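Local coordinates for cellulose binding domain-containing protein (Clostridium clariflavum, PDB 4B96) that probably binds cellulose through this calcium-containing family 3b carbohydrate-binding module, one domain of a longer membrane-bound biomass-sensing protein, at residues N39-Y44 with Y85-F90; L5-Y10 with M136-S141; K19-D24 with T113-E118. All coordinates share one frame; numbering follows the deposited sequence.

Interaction 1 (N39-Y44 with Y85-F90); sequences NVKVRY and YLEVTF
The guanidinium of Arg-43 lies flat on the Tyr-85 ring, planes 15° apart, with CZ off-centre, 4.3 Å from the ring centroid: an offset cation-pi stack. Over the same ring face, offset toward the rim, lies Arg-43 CD, a CH-pi contact. Tyr-139 of the neighbouring strand also makes a cation-pi contact with the guanidinium. At the guanidinium's edge, nearly in its plane, Glu-87 OE1 takes a side-on grip from two nitrogens, Arg-43 NE at 2.8 Å and Arg-43 NH2 at 2.9 Å, NE coming to its anti lone pair. Ring and carboxylate probably fix the rotation of the group. Glu-87 OE2 takes a bond from a water that also accepts from Lys-41 NZ, whose salt bridge goes to Asp-142. Beneath this polar row two strands of one antiparallel sheet of the beta-sandwich pair up: Arg-43 and Glu-87 are the non-hydrogen-bonded pair, while Val-42 with Val-88 and Tyr-44 with Leu-86 exchange two bonds each. These four point to the opposite face, where the Phe-90 ring turns its edge to Val-40 O. Strand 136-140 flanks 40-47, strand 69-75 flanks 83-90, and the buried face packs on Phe-25 and Trp-23 of strand 20-29.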
loop_
_atom_site.group_PDB
_atom_site.type_symbol
_atom_site.label_atom_id
_atom_site.label_comp_id
_atom_site.label_asym_id
_atom_site.label_seq_id
_atom_site.Cartn_x
_atom_site.Cartn_y
_atom_site.Cartn_z
ATOM N N ASN A 39 -14.291 12.895 -4.016
ATOM C CA ASN A 39 -13.655 12.623 -2.736
ATOM C C ASN A 39 -12.302 11.942 -2.862
ATOM O O ASN A 39 -11.765 11.462 -1.859
ATOM C CB ASN A 39 -14.560 11.745 -1.895
ATOM C CG ASN A 39 -15.860 12.413 -1.562
ATOM O OD1 ASN A 39 -15.921 13.625 -1.360
ATOM N ND2 ASN A 39 -16.915 11.623 -1.506
ATOM N N VAL A 40 -11.744 11.919 -4.073
ATOM C CA VAL A 40 -10.552 11.151 -4.345
ATOM C C VAL A 40 -9.374 12.023 -4.683
ATOM O O VAL A 40 -9.482 12.929 -5.486
ATOM C CB VAL A 40 -10.810 10.166 -5.511
ATOM C CG1 VAL A 40 -9.525 9.522 -6.019
ATOM C CG2 VAL A 40 -11.825 9.103 -5.053
ATOM N N LYS A 41 -8.235 11.768 -4.044
ATOM C CA LYS A 41 -6.975 12.429 -4.410
ATOM C C LYS A 41 -5.968 11.367 -4.848
ATOM O O LYS A 41 -5.885 10.258 -4.240
ATOM C CB LYS A 41 -6.399 13.094 -3.136
ATOM C CG LYS A 41 -7.177 14.273 -2.687
ATOM C CD LYS A 41 -6.748 14.759 -1.310
ATOM C CE LYS A 41 -7.774 15.840 -0.833
ATOM N NZ LYS A 41 -7.307 16.629 0.366
ATOM N N VAL A 42 -5.137 11.701 -5.825
ATOM C CA VAL A 42 -4.099 10.782 -6.256
ATOM C C VAL A 42 -2.778 11.543 -6.197
ATOM O O VAL A 42 -2.731 12.721 -6.626
ATOM C CB VAL A 42 -4.376 10.298 -7.701
ATOM C CG1 VAL A 42 -3.312 9.291 -8.205
ATOM C CG2 VAL A 42 -5.765 9.643 -7.783
ATOM N N ARG A 43 -1.710 10.896 -5.670
ATOM C CA ARG A 43 -0.427 11.593 -5.547
ATOM C C ARG A 43 0.683 10.928 -6.312
ATOM O O ARG A 43 0.823 9.713 -6.231
ATOM C CB ARG A 43 0.003 11.702 -4.078
ATOM C CG ARG A 43 -0.922 12.675 -3.301
ATOM C CD ARG A 43 -0.543 12.722 -1.824
ATOM N NE ARG A 43 -1.570 13.539 -1.174
ATOM C CZ ARG A 43 -1.657 13.764 0.132
ATOM N NH1 ARG A 43 -0.792 13.227 0.960
ATOM N NH2 ARG A 43 -2.636 14.524 0.606
ATOM N N TYR A 44 1.478 11.742 -7.015
ATOM C CA TYR A 44 2.693 11.307 -7.698
ATOM C C TYR A 44 3.852 12.001 -6.971
ATOM O O TYR A 44 3.935 13.239 -6.934
ATOM C CB TYR A 44 2.643 11.733 -9.161
ATOM C CG TYR A 44 3.839 11.192 -9.961
ATOM C CD1 TYR A 44 5.100 11.817 -9.881
ATOM C CD2 TYR A 44 3.710 10.032 -10.757
ATOM C CE1 TYR A 44 6.202 11.285 -10.592
ATOM C CE2 TYR A 44 4.796 9.479 -11.477
ATOM C CZ TYR A 44 6.035 10.123 -11.401
ATOM O OH TYR A 44 7.132 9.609 -12.052
ATOM N N TYR A 85 4.967 16.299 -3.926
ATOM C CA TYR A 85 4.043 15.473 -4.695
ATOM C C TYR A 85 3.143 16.354 -5.519
ATOM O O TYR A 85 2.798 17.454 -5.140
ATOM C CB TYR A 85 3.194 14.529 -3.812
ATOM C CG TYR A 85 2.434 15.200 -2.662
ATOM C CD1 TYR A 85 1.136 15.707 -2.857
ATOM C CD2 TYR A 85 3.006 15.307 -1.403
ATOM C CE1 TYR A 85 0.399 16.307 -1.824
ATOM C CE2 TYR A 85 2.285 15.917 -0.336
ATOM C CZ TYR A 85 0.973 16.398 -0.574
ATOM O OH TYR A 85 0.260 16.972 0.438
ATOM N N LEU A 86 2.761 15.839 -6.673
ATOM C CA LEU A 86 1.640 16.382 -7.414
ATOM C C LEU A 86 0.403 15.682 -6.849
ATOM O O LEU A 86 0.381 14.451 -6.710
ATOM C CB LEU A 86 1.745 16.004 -8.887
ATOM C CG LEU A 86 0.482 16.193 -9.754
ATOM C CD1 LEU A 86 0.240 17.658 -9.998
ATOM C CD2 LEU A 86 0.641 15.456 -11.099
ATOM N N GLU A 87 -0.612 16.474 -6.512
ATOM C CA GLU A 87 -1.887 15.916 -6.161
ATOM C C GLU A 87 -2.956 16.202 -7.222
ATOM O O GLU A 87 -3.280 17.394 -7.532
ATOM C CB GLU A 87 -2.342 16.529 -4.849
ATOM C CG GLU A 87 -3.640 15.857 -4.369
ATOM C CD GLU A 87 -3.895 16.200 -2.925
ATOM O OE1 GLU A 87 -3.384 15.470 -2.006
ATOM O OE2 GLU A 87 -4.600 17.225 -2.705
ATOM N N VAL A 88 -3.513 15.134 -7.761
ATOM C CA VAL A 88 -4.585 15.220 -8.761
ATOM C C VAL A 88 -5.947 15.039 -8.056
ATOM O O VAL A 88 -6.119 14.091 -7.295
ATOM C CB VAL A 88 -4.421 14.136 -9.838
ATOM C CG1 VAL A 88 -5.585 14.203 -10.871
ATOM C CG2 VAL A 88 -3.041 14.339 -10.592
ATOM N N THR A 89 -6.886 15.948 -8.324
ATOM C CA THR A 89 -8.210 15.878 -7.754
ATOM C C THR A 89 -9.201 16.092 -8.908
ATOM O O THR A 89 -8.783 16.393 -10.034
ATOM C CB THR A 89 -8.425 16.979 -6.689
ATOM O OG1 THR A 89 -8.063 18.253 -7.247
ATOM C CG2 THR A 89 -7.567 16.711 -5.410
ATOM N N PHE A 90 -10.492 15.892 -8.623
ATOM C CA PHE A 90 -11.549 15.883 -9.643
ATOM C C PHE A 90 -12.677 16.721 -9.191
ATOM O O PHE A 90 -13.138 16.539 -8.063
ATOM C CB PHE A 90 -12.062 14.450 -9.817
ATOM C CG PHE A 90 -10.979 13.528 -10.211
ATOM C CD1 PHE A 90 -10.179 12.906 -9.223
ATOM C CD2 PHE A 90 -10.687 13.338 -11.556
ATOM C CE1 PHE A 90 -9.105 12.055 -9.571
ATOM C CE2 PHE A 90 -9.605 12.489 -11.927
ATOM C CZ PHE A 90 -8.835 11.822 -10.920
HETATM O O HOH W 1 -11.144 15.007 -5.918
HETATM O O HOH W 2 -4.736 17.869 -0.030
#

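Interaction 2 (L5-Y10 with M136-S141)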
loop_
_atom_site.group_PDB
_atom_site.type_symbol
_atom_site.label_atom_id
_atom_site.label_comp_id
_atom_site.label_asym_id
_atom_site.label_seq_id
_atom_site.Cartn_x
_atom_site.Cartn_y
_atom_site.Cartn_z
ATOM N N LEU A 5 -10.773 -0.273 -4.698
ATOM C CA LEU A 5 -10.083 0.337 -5.830
ATOM C C LEU A 5 -8.629 -0.075 -5.918
ATOM O O LEU A 5 -8.006 -0.439 -4.898
ATOM C CB LEU A 5 -10.215 1.877 -5.832
ATOM C CG LEU A 5 -9.418 2.864 -5.021
ATOM C CD1 LEU A 5 -7.891 2.978 -5.422
ATOM C CD2 LEU A 5 -10.084 4.229 -5.267
ATOM N N LYS A 6 -8.096 -0.027 -7.140
ATOM C CA LYS A 6 -6.650 -0.313 -7.360
ATOM C C LYS A 6 -6.166 0.719 -8.357
ATOM O O LYS A 6 -6.970 1.295 -9.086
ATOM C CB LYS A 6 -6.434 -1.709 -7.950
ATOM C CG LYS A 6 -7.040 -2.825 -7.057
ATOM C CD LYS A 6 -6.615 -4.196 -7.612
ATOM C CE LYS A 6 -7.077 -5.333 -6.700
ATOM N NZ LYS A 6 -6.828 -6.633 -7.385
ATOM N N LEU A 7 -4.860 0.974 -8.398
ATOM C CA LEU A 7 -4.347 1.972 -9.326
ATOM C C LEU A 7 -3.288 1.329 -10.248
ATOM O O LEU A 7 -2.410 0.573 -9.777
ATOM C CB LEU A 7 -3.685 3.113 -8.523
ATOM C CG LEU A 7 -2.997 4.167 -9.406
ATOM C CD1 LEU A 7 -3.064 5.554 -8.806
ATOM C CD2 LEU A 7 -1.507 3.847 -9.622
ATOM N N LYS A 8 -3.315 1.683 -11.533
ATOM C CA LYS A 8 -2.238 1.300 -12.455
ATOM C C LYS A 8 -1.627 2.574 -13.010
ATOM O O LYS A 8 -2.277 3.602 -13.023
ATOM C CB LYS A 8 -2.804 0.502 -13.649
ATOM C CG LYS A 8 -3.455 -0.838 -13.305
ATOM C CD LYS A 8 -3.881 -1.560 -14.631
ATOM C CE LYS A 8 -4.377 -2.960 -14.380
ATOM N NZ LYS A 8 -4.716 -3.633 -15.681
ATOM N N HIS A 9 -0.359 2.515 -13.424
ATOM C CA HIS A 9 0.328 3.710 -13.883
ATOM C C HIS A 9 1.153 3.301 -15.078
ATOM O O HIS A 9 1.599 2.129 -15.166
ATOM C CB HIS A 9 1.242 4.211 -12.764
ATOM C CG HIS A 9 2.285 5.202 -13.193
ATOM N ND1 HIS A 9 1.972 6.403 -13.820
ATOM C CD2 HIS A 9 3.642 5.205 -13.023
ATOM C CE1 HIS A 9 3.092 7.089 -14.030
ATOM N NE2 HIS A 9 4.118 6.382 -13.564
ATOM N N TYR A 10 1.367 4.245 -15.988
ATOM C CA TYR A 10 2.313 4.017 -17.051
ATOM C C TYR A 10 3.036 5.295 -17.289
ATOM O O TYR A 10 2.450 6.361 -17.365
ATOM C CB TYR A 10 1.624 3.563 -18.375
ATOM C CG TYR A 10 2.670 3.398 -19.467
ATOM C CD1 TYR A 10 3.809 2.601 -19.233
ATOM C CD2 TYR A 10 2.571 4.065 -20.695
ATOM C CE1 TYR A 10 4.797 2.450 -20.174
ATOM C CE2 TYR A 10 3.559 3.902 -21.677
ATOM C CZ TYR A 10 4.675 3.105 -21.399
ATOM O OH TYR A 10 5.688 2.933 -22.331
ATOM N N MET A 136 2.489 5.159 -6.242
ATOM C CA MET A 136 1.605 6.322 -6.255
ATOM C C MET A 136 0.500 6.059 -5.250
ATOM O O MET A 136 0.126 4.897 -5.073
ATOM C CB MET A 136 0.984 6.554 -7.666
ATOM C CG MET A 136 2.055 7.090 -8.650
ATOM S SD MET A 136 1.353 7.192 -10.310
ATOM C CE MET A 136 0.044 8.402 -10.151
ATOM N N THR A 137 -0.022 7.107 -4.593
ATOM C CA THR A 137 -1.053 6.869 -3.570
ATOM C C THR A 137 -2.455 7.371 -3.952
ATOM O O THR A 137 -2.602 8.326 -4.711
ATOM C CB THR A 137 -0.670 7.503 -2.241
ATOM O OG1 THR A 137 -0.250 8.853 -2.445
ATOM C CG2 THR A 137 0.545 6.700 -1.612
ATOM N N VAL A 138 -3.478 6.758 -3.353
ATOM C CA VAL A 138 -4.855 7.203 -3.571
ATOM C C VAL A 138 -5.494 7.374 -2.198
ATOM O O VAL A 138 -5.288 6.533 -1.292
ATOM C CB VAL A 138 -5.701 6.152 -4.407
ATOM C CG1 VAL A 138 -7.070 6.768 -4.731
ATOM C CG2 VAL A 138 -4.978 5.798 -5.687
ATOM N N TYR A 139 -6.286 8.426 -2.069
ATOM C CA TYR A 139 -7.013 8.719 -0.854
ATOM C C TYR A 139 -8.483 8.887 -1.171
ATOM O O TYR A 139 -8.850 9.504 -2.164
ATOM C CB TYR A 139 -6.544 10.037 -0.196
ATOM C CG TYR A 139 -5.061 10.012 0.025
ATOM C CD1 TYR A 139 -4.201 10.197 -1.062
ATOM C CD2 TYR A 139 -4.512 9.720 1.303
ATOM C CE1 TYR A 139 -2.833 10.109 -0.916
ATOM C CE2 TYR A 139 -3.108 9.664 1.494
ATOM C CZ TYR A 139 -2.282 9.865 0.368
ATOM O OH TYR A 139 -0.895 9.789 0.429
ATOM N N ILE A 140 -9.313 8.366 -0.274
ATOM C CA ILE A 140 -10.756 8.676 -0.315
ATOM C C ILE A 140 -11.075 9.399 0.967
ATOM O O ILE A 140 -10.798 8.885 2.069
ATOM C CB ILE A 140 -11.596 7.407 -0.382
ATOM C CG1 ILE A 140 -11.316 6.664 -1.674
ATOM C CG2 ILE A 140 -13.114 7.784 -0.238
ATOM C CD1 ILE A 140 -11.949 5.245 -1.688
ATOM N N SER A 141 -11.576 10.615 0.826
ATOM C CA SER A 141 -11.753 11.581 1.934
ATOM C C SER A 141 -10.568 11.585 2.891
ATOM O O SER A 141 -10.736 11.466 4.123
ATOM C CB SER A 141 -13.058 11.331 2.682
ATOM O OG SER A 141 -14.146 11.416 1.770
#
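Met-136 lays its sulfur over one face of the His-9 imidazole, SD 3.8 Å from the ring centroid and 21° off the normal, displaced toward the CG–ND1 side so that SD is 3.6 Å from His-9 CG. The two side chains cross at about a right angle. Methionine gets there with CG anti to its carbonyl carbon and a bend at chi3 (63°), while the histidine has CG anti to its backbone N. The imidazole has further partners: ND1 is hydrogen-bonded to the carbonyl O of Asp-24, and the Trp-133 ring meets it. The axes of 5-9 and 136-140 approach to 8.2 Å, with 148° between their directions and no hydrogen bond joining the strands, because they belong to the two facing sheets of the beta-sandwich that family 3 modules adopt. Between them Leu-5, Leu-7, Met-136, Val-138 and Ile-140 form part of the apolar filling. Val-138 is the middle of it: its CG2 meets Leu-7 CD1 at 3.7 Å, the chains crossing obliquely, and its CG1 meets Leu-5 CD1 at 3.9 Å, tip to tip. Leu-5 holds CG in the crowded position between N and carbonyl carbon, and its other methyl, CD2, reaches Ile-140 CD1 at 4.2 Å. Leu-7 CD2 brushes Met-136 CB, and Phe-25 of strand 20-29 packs against both of these residues. Ile-140 also touches Tyr-151 of the second subunit.

Interaction 3 (K19-D24 with T113-E118); sequences KAIRWD and TEFNQE. With CA (calcium ion), chain E.
The apolar part of the contact is one aliphatic chain laid on one aromatic face. Ile-21 sets CG1 anti to its carbonyl carbon and runs on extended, bringing CD1 over the centre of the Phe-115 ring, 3.7 Å from the centroid and 13° off the normal, a CH-pi contact. Its CG1 lies over the same face nearer the rim, 3.5 Å from Phe-115 CD2, and the two side chains cross at about a right angle. Gln-117 slides past Ile-21 in the opposite direction, with OE1 at 3.7 Å from Ile-21 CG1; its amide nitrogen is taken by the carbonyls of Ser-15 and Gln-13. Toward solvent, Lys-19 and Glu-114 cross obliquely and touch through their CG methylenes, their charged ends well apart.

No direct hydrogen bond joins the two segments. A water does so, donating to Lys-19 O and to Thr-113 O, 2.7 Å each, and so stitches the backbones together where they come closest.

Of the two segments only 113-118 reaches the calcium. Asn-116 O binds the ion at 2.2 Å, and three waters also bind it; one of them, 2.5 Å from the ion, also accepts from Asn-116 N. The backbone O of Lys-47 and OD1 of Asp-119 and of Asp-120 complete the seven ligands. The Asn-116 side chain does not bind the ion; its OD1 accepts from Glu-118 N at 3.1 Å with the donor above the carbonyl plane, an Asx turn, which probably helps shape the bend leading to the two aspartates.

Strand 115-116 pairs with the short strand 17-18, just ahead of 20-29 in the chain. Strand 20-29 itself lies beside 100-109, where Ile-21 touches Ile-107, and Tyr-44 of strand 40-47 packs on Ile-21 from the facing sheet.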
loop_
_atom_site.group_PDB
_atom_site.type_symbol
_atom_site.label_atom_id
_atom_site.label_comp_id
_atom_site.label_asym_id
_atom_site.label_seq_id
_atom_site.Cartn_x
_atom_site.Cartn_y
_atom_site.Cartn_z
ATOM N N LYS A 19 11.892 16.431 -20.133
ATOM C CA LYS A 19 11.200 17.709 -19.950
ATOM C C LYS A 19 9.815 17.544 -19.349
ATOM O O LYS A 19 9.247 18.508 -18.808
ATOM C CB LYS A 19 11.135 18.483 -21.250
ATOM C CG LYS A 19 12.516 18.992 -21.608
ATOM C CD LYS A 19 12.526 19.901 -22.836
ATOM C CE LYS A 19 13.947 20.254 -23.246
ATOM N NZ LYS A 19 13.857 21.311 -24.308
ATOM N N ALA A 20 9.277 16.329 -19.401
ATOM C CA ALA A 20 7.957 16.102 -18.872
ATOM C C ALA A 20 7.985 14.878 -17.969
ATOM O O ALA A 20 8.681 13.882 -18.251
ATOM C CB ALA A 20 6.922 15.943 -20.011
ATOM N N ILE A 21 7.232 14.935 -16.876
ATOM C CA ILE A 21 6.997 13.767 -16.084
ATOM C C ILE A 21 5.563 13.308 -16.395
ATOM O O ILE A 21 4.640 14.133 -16.371
ATOM C CB ILE A 21 7.153 14.095 -14.576
ATOM C CG1 ILE A 21 8.662 14.221 -14.250
ATOM C CG2 ILE A 21 6.499 12.942 -13.706
ATOM C CD1 ILE A 21 8.911 14.735 -12.782
ATOM N N ARG A 22 5.367 12.032 -16.742
ATOM C CA ARG A 22 3.993 11.561 -17.032
ATOM C C ARG A 22 3.423 10.850 -15.837
ATOM O O ARG A 22 3.988 9.841 -15.371
ATOM C CB ARG A 22 3.977 10.665 -18.274
ATOM C CG ARG A 22 4.413 11.470 -19.499
ATOM C CD ARG A 22 3.258 12.441 -19.951
ATOM N NE ARG A 22 2.023 11.740 -20.320
ATOM C CZ ARG A 22 1.800 11.237 -21.521
ATOM N NH1 ARG A 22 2.719 11.369 -22.471
ATOM N NH2 ARG A 22 0.667 10.575 -21.769
ATOM N N TRP A 23 2.353 11.395 -15.280
ATOM C CA TRP A 23 1.762 10.769 -14.098
ATOM C C TRP A 23 0.596 9.821 -14.437
ATOM O O TRP A 23 -0.133 9.383 -13.532
ATOM C CB TRP A 23 1.337 11.852 -13.128
ATOM C CG TRP A 23 0.604 13.050 -13.805
ATOM C CD1 TRP A 23 1.153 14.280 -14.190
ATOM C CD2 TRP A 23 -0.778 13.090 -14.167
ATOM N NE1 TRP A 23 0.151 15.078 -14.730
ATOM C CE2 TRP A 23 -1.029 14.359 -14.750
ATOM C CE3 TRP A 23 -1.838 12.168 -14.052
ATOM C CZ2 TRP A 23 -2.301 14.722 -15.217
ATOM C CZ3 TRP A 23 -3.100 12.522 -14.503
ATOM C CH2 TRP A 23 -3.323 13.808 -15.089
ATOM N N ASP A 24 0.398 9.518 -15.724
ATOM C CA ASP A 24 -0.817 8.786 -16.179
ATOM C C ASP A 24 -1.219 7.608 -15.290
ATOM O O ASP A 24 -0.383 6.687 -15.007
ATOM C CB ASP A 24 -0.583 8.123 -17.521
ATOM C CG ASP A 24 -0.253 9.135 -18.626
ATOM O OD1 ASP A 24 0.058 10.320 -18.303
ATOM O OD2 ASP A 24 -0.303 8.707 -19.793
ATOM N N THR A 113 13.013 23.430 -18.694
ATOM C CA THR A 113 14.248 22.708 -18.409
ATOM C C THR A 113 13.880 21.288 -17.901
ATOM O O THR A 113 12.734 21.023 -17.541
ATOM C CB THR A 113 15.183 23.491 -17.458
ATOM O OG1 THR A 113 14.544 23.724 -16.187
ATOM C CG2 THR A 113 15.616 24.814 -18.136
ATOM N N GLU A 114 14.849 20.375 -17.944
ATOM C CA GLU A 114 14.595 18.949 -17.708
ATOM C C GLU A 114 14.541 18.568 -16.234
ATOM O O GLU A 114 15.320 19.078 -15.409
ATOM C CB GLU A 114 15.704 18.107 -18.361
ATOM C CG GLU A 114 15.558 17.976 -19.891
ATOM C CD GLU A 114 16.693 17.132 -20.527
ATOM O OE1 GLU A 114 17.830 17.111 -19.977
ATOM O OE2 GLU A 114 16.428 16.496 -21.558
ATOM N N PHE A 115 13.636 17.641 -15.925
ATOM C CA PHE A 115 13.682 16.937 -14.642
ATOM C C PHE A 115 14.755 15.830 -14.683
ATOM O O PHE A 115 15.110 15.344 -15.766
ATOM C CB PHE A 115 12.357 16.215 -14.378
ATOM C CG PHE A 115 11.194 17.119 -14.253
ATOM C CD1 PHE A 115 10.988 17.855 -13.090
ATOM C CD2 PHE A 115 10.240 17.188 -15.276
ATOM C CE1 PHE A 115 9.846 18.693 -12.946
ATOM C CE2 PHE A 115 9.109 18.018 -15.159
ATOM C CZ PHE A 115 8.895 18.784 -13.986
ATOM N N ASN A 116 15.217 15.417 -13.492
ATOM C CA ASN A 116 15.961 14.185 -13.321
ATOM C C ASN A 116 15.040 13.260 -12.545
ATOM O O ASN A 116 14.772 13.490 -11.347
ATOM C CB ASN A 116 17.243 14.464 -12.505
ATOM C CG ASN A 116 17.973 13.164 -12.088
ATOM O OD1 ASN A 116 17.681 12.074 -12.597
ATOM N ND2 ASN A 116 18.909 13.279 -11.145
ATOM N N GLN A 117 14.515 12.236 -13.201
ATOM C CA GLN A 117 13.512 11.410 -12.614
ATOM C C GLN A 117 14.091 10.328 -11.718
ATOM O O GLN A 117 13.337 9.615 -11.033
ATOM C CB GLN A 117 12.742 10.710 -13.720
ATOM C CG GLN A 117 12.094 11.677 -14.702
ATOM C CD GLN A 117 11.011 10.973 -15.553
ATOM O OE1 GLN A 117 9.904 10.817 -15.093
ATOM N NE2 GLN A 117 11.359 10.552 -16.760
ATOM N N GLU A 118 15.401 10.201 -11.745
ATOM C CA GLU A 118 16.044 9.051 -11.084
ATOM C C GLU A 118 15.763 8.948 -9.586
ATOM O O GLU A 118 15.747 7.858 -9.036
ATOM C CB GLU A 118 17.547 9.045 -11.315
ATOM C CG GLU A 118 18.169 7.682 -10.906
ATOM C CD GLU A 118 19.668 7.590 -11.197
ATOM O OE1 GLU A 118 20.369 8.650 -11.159
ATOM O OE2 GLU A 118 20.129 6.441 -11.464
HETATM CA CA CA E . 13.844 14.528 -9.594
HETATM O O HOH W 3 10.103 20.908 -18.073
HETATM O O HOH W 4 14.356 16.548 -10.951
HETATM O O HOH W 5 11.913 15.007 -10.880
HETATM O O HOH W 6 16.016 15.543 -8.588
#

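Overall arrangement
Interactions 1 and 2 are buried and share a sheet: strands 40-47 and 136-140 are neighbours in it, linked by probable backbone bonds. Interaction 1 works within that sheet, through backbone pairing and a charged, aromatic row on one face; interaction 2 crosses between the two sheets and relies on apolar and sulfur-aromatic packing. Interaction 3, partly buried at the calcium end, is about 17 Å from interaction 1 and 20 Å from interaction 2, centre to centre; it has no direct hydrogen bond between its segments, only a bridging water, and it alone holds a calcium ligand. Trp-23 packs on Leu-86, and its O meets Met-136 CE, so 19-24 touches both other contacts.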